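Local coordinates for protein salt-tolerant glutaminase (Micrococcus luteus, PDB 3IH8) that probably catalyses the hydrolysis of L-glutamine to L-glutamate and ammonium, at residues S159-S164 with I187-V192; V58-Q63 with G260-V265. All blocks are in the same frame, centred on the assembly; numbering follows the deposited sequence.

Interaction 1: residues S159-S164 with I187-V192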
# COMPACT_ATOMS: atom_id res chain seq x y z
N SER A 159 21.96 -27.51 15.57
CA SER A 159 21.63 -28.36 14.43
C SER A 159 21.90 -27.60 13.12
O SER A 159 22.42 -28.17 12.15
CB SER A 159 20.16 -28.78 14.53
OG SER A 159 19.86 -29.80 13.59
N GLU A 160 21.57 -26.31 13.11
CA GLU A 160 21.78 -25.47 11.94
C GLU A 160 23.27 -25.22 11.70
O GLU A 160 23.73 -25.30 10.55
CB GLU A 160 21.08 -24.12 12.13
CG GLU A 160 21.36 -23.11 11.02
CD GLU A 160 20.19 -22.94 10.06
OE1 GLU A 160 19.13 -22.45 10.51
OE2 GLU A 160 20.34 -23.30 8.87
N MET A 161 24.01 -24.93 12.76
CA MET A 161 25.44 -24.66 12.64
C MET A 161 26.24 -25.80 12.02
O MET A 161 27.22 -25.55 11.32
CB MET A 161 26.05 -24.33 14.01
CG MET A 161 25.61 -23.00 14.60
SD MET A 161 25.98 -21.58 13.54
CE MET A 161 27.73 -21.39 13.80
N ALA A 162 25.82 -27.04 12.26
CA ALA A 162 26.52 -28.19 11.70
C ALA A 162 26.44 -28.23 10.18
O ALA A 162 27.20 -28.95 9.53
CB ALA A 162 25.96 -29.48 12.29
N VAL A 163 25.51 -27.47 9.61
CA VAL A 163 25.34 -27.45 8.17
C VAL A 163 25.19 -26.01 7.66
O VAL A 163 24.30 -25.72 6.87
CB VAL A 163 24.10 -28.28 7.74
CG1 VAL A 163 24.28 -29.73 8.19
CG2 VAL A 163 22.84 -27.71 8.35
N SER A 164 26.07 -25.13 8.12
CA SER A 164 26.00 -23.73 7.71
C SER A 164 27.05 -23.34 6.67
O SER A 164 27.48 -22.19 6.63
CB SER A 164 26.16 -22.84 8.94
OG SER A 164 25.02 -22.93 9.77
N ILE A 187 29.44 -13.80 12.36
CA ILE A 187 28.20 -13.25 11.85
C ILE A 187 27.18 -14.33 11.52
O ILE A 187 25.99 -14.14 11.73
CB ILE A 187 28.45 -12.37 10.61
CG1 ILE A 187 29.40 -11.23 10.98
CG2 ILE A 187 27.13 -11.79 10.10
CD1 ILE A 187 28.89 -10.32 12.11
N VAL A 188 27.64 -15.47 11.02
CA VAL A 188 26.72 -16.55 10.69
C VAL A 188 26.11 -17.15 11.96
O VAL A 188 24.92 -17.49 11.99
CB VAL A 188 27.42 -17.67 9.88
CG1 VAL A 188 26.54 -18.89 9.79
CG2 VAL A 188 27.74 -17.16 8.48
N ALA A 189 26.92 -17.26 13.02
CA ALA A 189 26.42 -17.81 14.28
C ALA A 189 25.35 -16.87 14.85
O ALA A 189 24.31 -17.32 15.34
CB ALA A 189 27.58 -17.96 15.27
N GLY A 190 25.60 -15.57 14.76
CA GLY A 190 24.63 -14.60 15.25
C GLY A 190 23.31 -14.70 14.51
O GLY A 190 22.24 -14.71 15.12
N TYR A 191 23.40 -14.79 13.19
CA TYR A 191 22.22 -14.90 12.33
C TYR A 191 21.48 -16.22 12.56
O TYR A 191 20.25 -16.26 12.52
CB TYR A 191 22.63 -14.80 10.86
CG TYR A 191 21.51 -15.13 9.91
CD1 TYR A 191 20.41 -14.29 9.77
CD2 TYR A 191 21.53 -16.32 9.17
CE1 TYR A 191 19.36 -14.61 8.92
CE2 TYR A 191 20.48 -16.66 8.31
CZ TYR A 191 19.39 -15.79 8.20
OH TYR A 191 18.35 -16.11 7.37
N VAL A 192 22.23 -17.30 12.78
CA VAL A 192 21.62 -18.60 13.01
C VAL A 192 20.87 -18.63 14.35
O VAL A 192 19.80 -19.23 14.45
CB VAL A 192 22.69 -19.72 12.96
CG1 VAL A 192 22.12 -21.02 13.51
CG2 VAL A 192 23.14 -19.92 11.51
O HOH W 1 18.35 -21.71 13.37
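In the helical part of the glutaminase domain, the last part of helix 154-161 and the loop that follows pack against helix 184-195 beside the L-glutamate site, to which helix 154-161 gives Glu160 and helix 184-195 gives Tyr191 and Cys195. Val192 lies at the middle of the contact: both its methyls touch Glu160 CG, and Met161 SD sits against its CB and CG2. With chi1 at 174°, the Glu160 chain extends away from its own N and crosses Val192 obliquely, CG 3.3 Å from Val192 CG1, while the bend at chi2 turns the carboxylate aside. A water donates both to Glu160 OE1, at 3.1 Å, and to Val192 O, linking the carboxylate to the facing backbone. Tyr27 adds a weak hydrogen bond to Glu160 OE1. Met161 is folded at chi2 and chi3, which brings its thioether up to helix 184-195: SD lies 3.8 Å from Val192 CB, and CE ends 3.7 Å from Ala189 CB. In the loop, Ser164 CB meets Val188 CG1 at 4.1 Å. Ser164 OG donates to Glu160 O at 2.8 Å, from above the carbonyl plane, and Val163 N reaches that oxygen from the opposite face.

Interaction 2: residues V58-Q63 with G260-V265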
# COMPACT_ATOMS: atom_id res chain seq x y z
N VAL A 58 1.49 -22.50 19.57
CA VAL A 58 2.58 -23.45 19.51
C VAL A 58 3.85 -22.77 19.00
O VAL A 58 3.87 -22.23 17.90
CB VAL A 58 2.23 -24.60 18.58
CG1 VAL A 58 3.31 -25.66 18.63
CG2 VAL A 58 0.88 -25.17 18.96
N GLU A 59 4.92 -22.82 19.80
CA GLU A 59 6.18 -22.19 19.43
C GLU A 59 6.97 -22.96 18.36
O GLU A 59 6.92 -24.19 18.29
CB GLU A 59 7.08 -22.00 20.65
CG GLU A 59 6.51 -21.05 21.70
CD GLU A 59 7.51 -20.71 22.79
OE1 GLU A 59 8.15 -21.64 23.33
OE2 GLU A 59 7.66 -19.52 23.11
N PHE A 60 7.69 -22.20 17.54
CA PHE A 60 8.51 -22.75 16.47
C PHE A 60 9.57 -21.68 16.20
O PHE A 60 9.36 -20.52 16.55
CB PHE A 60 7.66 -22.98 15.22
CG PHE A 60 6.91 -21.76 14.77
CD1 PHE A 60 7.54 -20.78 14.01
CD2 PHE A 60 5.59 -21.55 15.17
CE1 PHE A 60 6.88 -19.60 13.66
CE2 PHE A 60 4.91 -20.38 14.83
CZ PHE A 60 5.55 -19.40 14.08
N THR A 61 10.69 -22.06 15.61
CA THR A 61 11.73 -21.08 15.34
C THR A 61 11.26 -20.12 14.24
O THR A 61 10.68 -20.54 13.23
CB THR A 61 13.05 -21.77 14.96
OG1 THR A 61 12.83 -22.64 13.84
CG2 THR A 61 13.57 -22.57 16.14
N ILE A 62 11.50 -18.83 14.44
CA ILE A 62 11.05 -17.82 13.48
C ILE A 62 11.79 -17.82 12.14
O ILE A 62 11.24 -17.39 11.13
CB ILE A 62 11.12 -16.42 14.09
CG1 ILE A 62 10.37 -15.43 13.21
CG2 ILE A 62 12.58 -16.00 14.27
CD1 ILE A 62 10.21 -14.05 13.83
N GLN A 63 13.03 -18.30 12.14
CA GLN A 63 13.82 -18.35 10.91
C GLN A 63 13.84 -17.02 10.13
O GLN A 63 14.04 -15.96 10.71
CB GLN A 63 13.31 -19.49 10.02
CG GLN A 63 13.46 -20.89 10.63
CD GLN A 63 14.89 -21.20 11.08
OE1 GLN A 63 15.86 -20.81 10.42
NE2 GLN A 63 15.02 -21.92 12.19
N GLY A 260 9.00 -18.45 6.95
CA GLY A 260 10.21 -19.01 7.56
C GLY A 260 10.17 -20.52 7.35
O GLY A 260 9.08 -21.09 7.31
N VAL A 261 11.33 -21.16 7.23
CA VAL A 261 11.36 -22.61 6.97
C VAL A 261 10.86 -23.53 8.07
O VAL A 261 10.78 -24.74 7.87
CB VAL A 261 12.77 -23.11 6.53
CG1 VAL A 261 13.18 -22.40 5.23
CG2 VAL A 261 13.79 -22.91 7.64
N ALA A 262 10.52 -22.97 9.23
CA ALA A 262 9.98 -23.79 10.31
C ALA A 262 8.46 -23.87 10.11
O ALA A 262 7.78 -24.64 10.79
CB ALA A 262 10.30 -23.17 11.66
N GLY A 263 7.93 -23.08 9.19
CA GLY A 263 6.50 -23.10 8.93
C GLY A 263 5.74 -21.83 9.32
O GLY A 263 4.53 -21.76 9.16
N GLY A 264 6.45 -20.82 9.81
CA GLY A 264 5.78 -19.59 10.18
C GLY A 264 5.71 -18.54 9.08
O GLY A 264 6.64 -18.37 8.30
N VAL A 265 4.58 -17.85 8.99
CA VAL A 265 4.44 -16.79 8.00
C VAL A 265 4.01 -15.52 8.72
O VAL A 265 3.05 -15.53 9.48
CB VAL A 265 3.42 -17.16 6.91
CG1 VAL A 265 3.31 -16.02 5.92
CG2 VAL A 265 3.87 -18.43 6.21
O HOH W 2 8.45 -18.09 10.44
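Thr61 and Gln63 run past a type I turn, Gly260 to Gly263, with CA atoms 6.0 Å apart for Thr61 and Ala262 and 5.0 Å apart for Gln63 and Gly260; the turn is closed by Gly263 N donating to Gly260 O, and Gly260 N bonds Gly264 O. Ala262 points its methyl into the facing segment, where CB sits 3.1 Å from Thr61 O and 3.4 Å from Thr61 OG1. That hydroxyl also receives Gln63 NE2 in a nearly straight bond (2.8 Å, N-H...O angle 171°). Thr61 OG1 lies only 5° out of the amide plane of Gln63, which helps to set the rotation of the amide. The turn joins strand 257-259 to strand 264-269, two neighbours in the antiparallel sheet of a beta-lactamase-like fold, and carries Val261 of the L-glutamate site. Gln63, bent at chi2, crosses Val261 at about a right angle, with CG 3.6 Å from Val261 CG2. Farther along, the Phe60 ring approaches Gly264 obliquely; Gly264, with no side chain, lets its CA come to 3.6 Å from Phe60 CE1. The same ring stacks on Phe278 of the adjacent strand. One water bridges the segments, donating to Ile62 O at 3.0 Å and, weakly, to Gly264 O.

In the fold
Both contacts are largely buried and lie within the glutaminase domain, their centres about 16 Å apart, with interaction 1 nested in the chain loop that interaction 2 closes. They hold different elements: interaction 1 joins two helices only 23 residues apart, whereas interaction 2 brings a short strand and its following loop to a sheet hairpin 197 residues on. Aliphatic and thioether groups carry the first; in the second, Gly264 lets the Phe60 ring come close to backbone, and Gly260 lies by Gln63 CB. Each has one water linking its segments. Glu160 OE1 packs against Gln63 OE1, and Glu160 and Tyr191 of one contact and Val261 of the other belong to the same L-glutamate site.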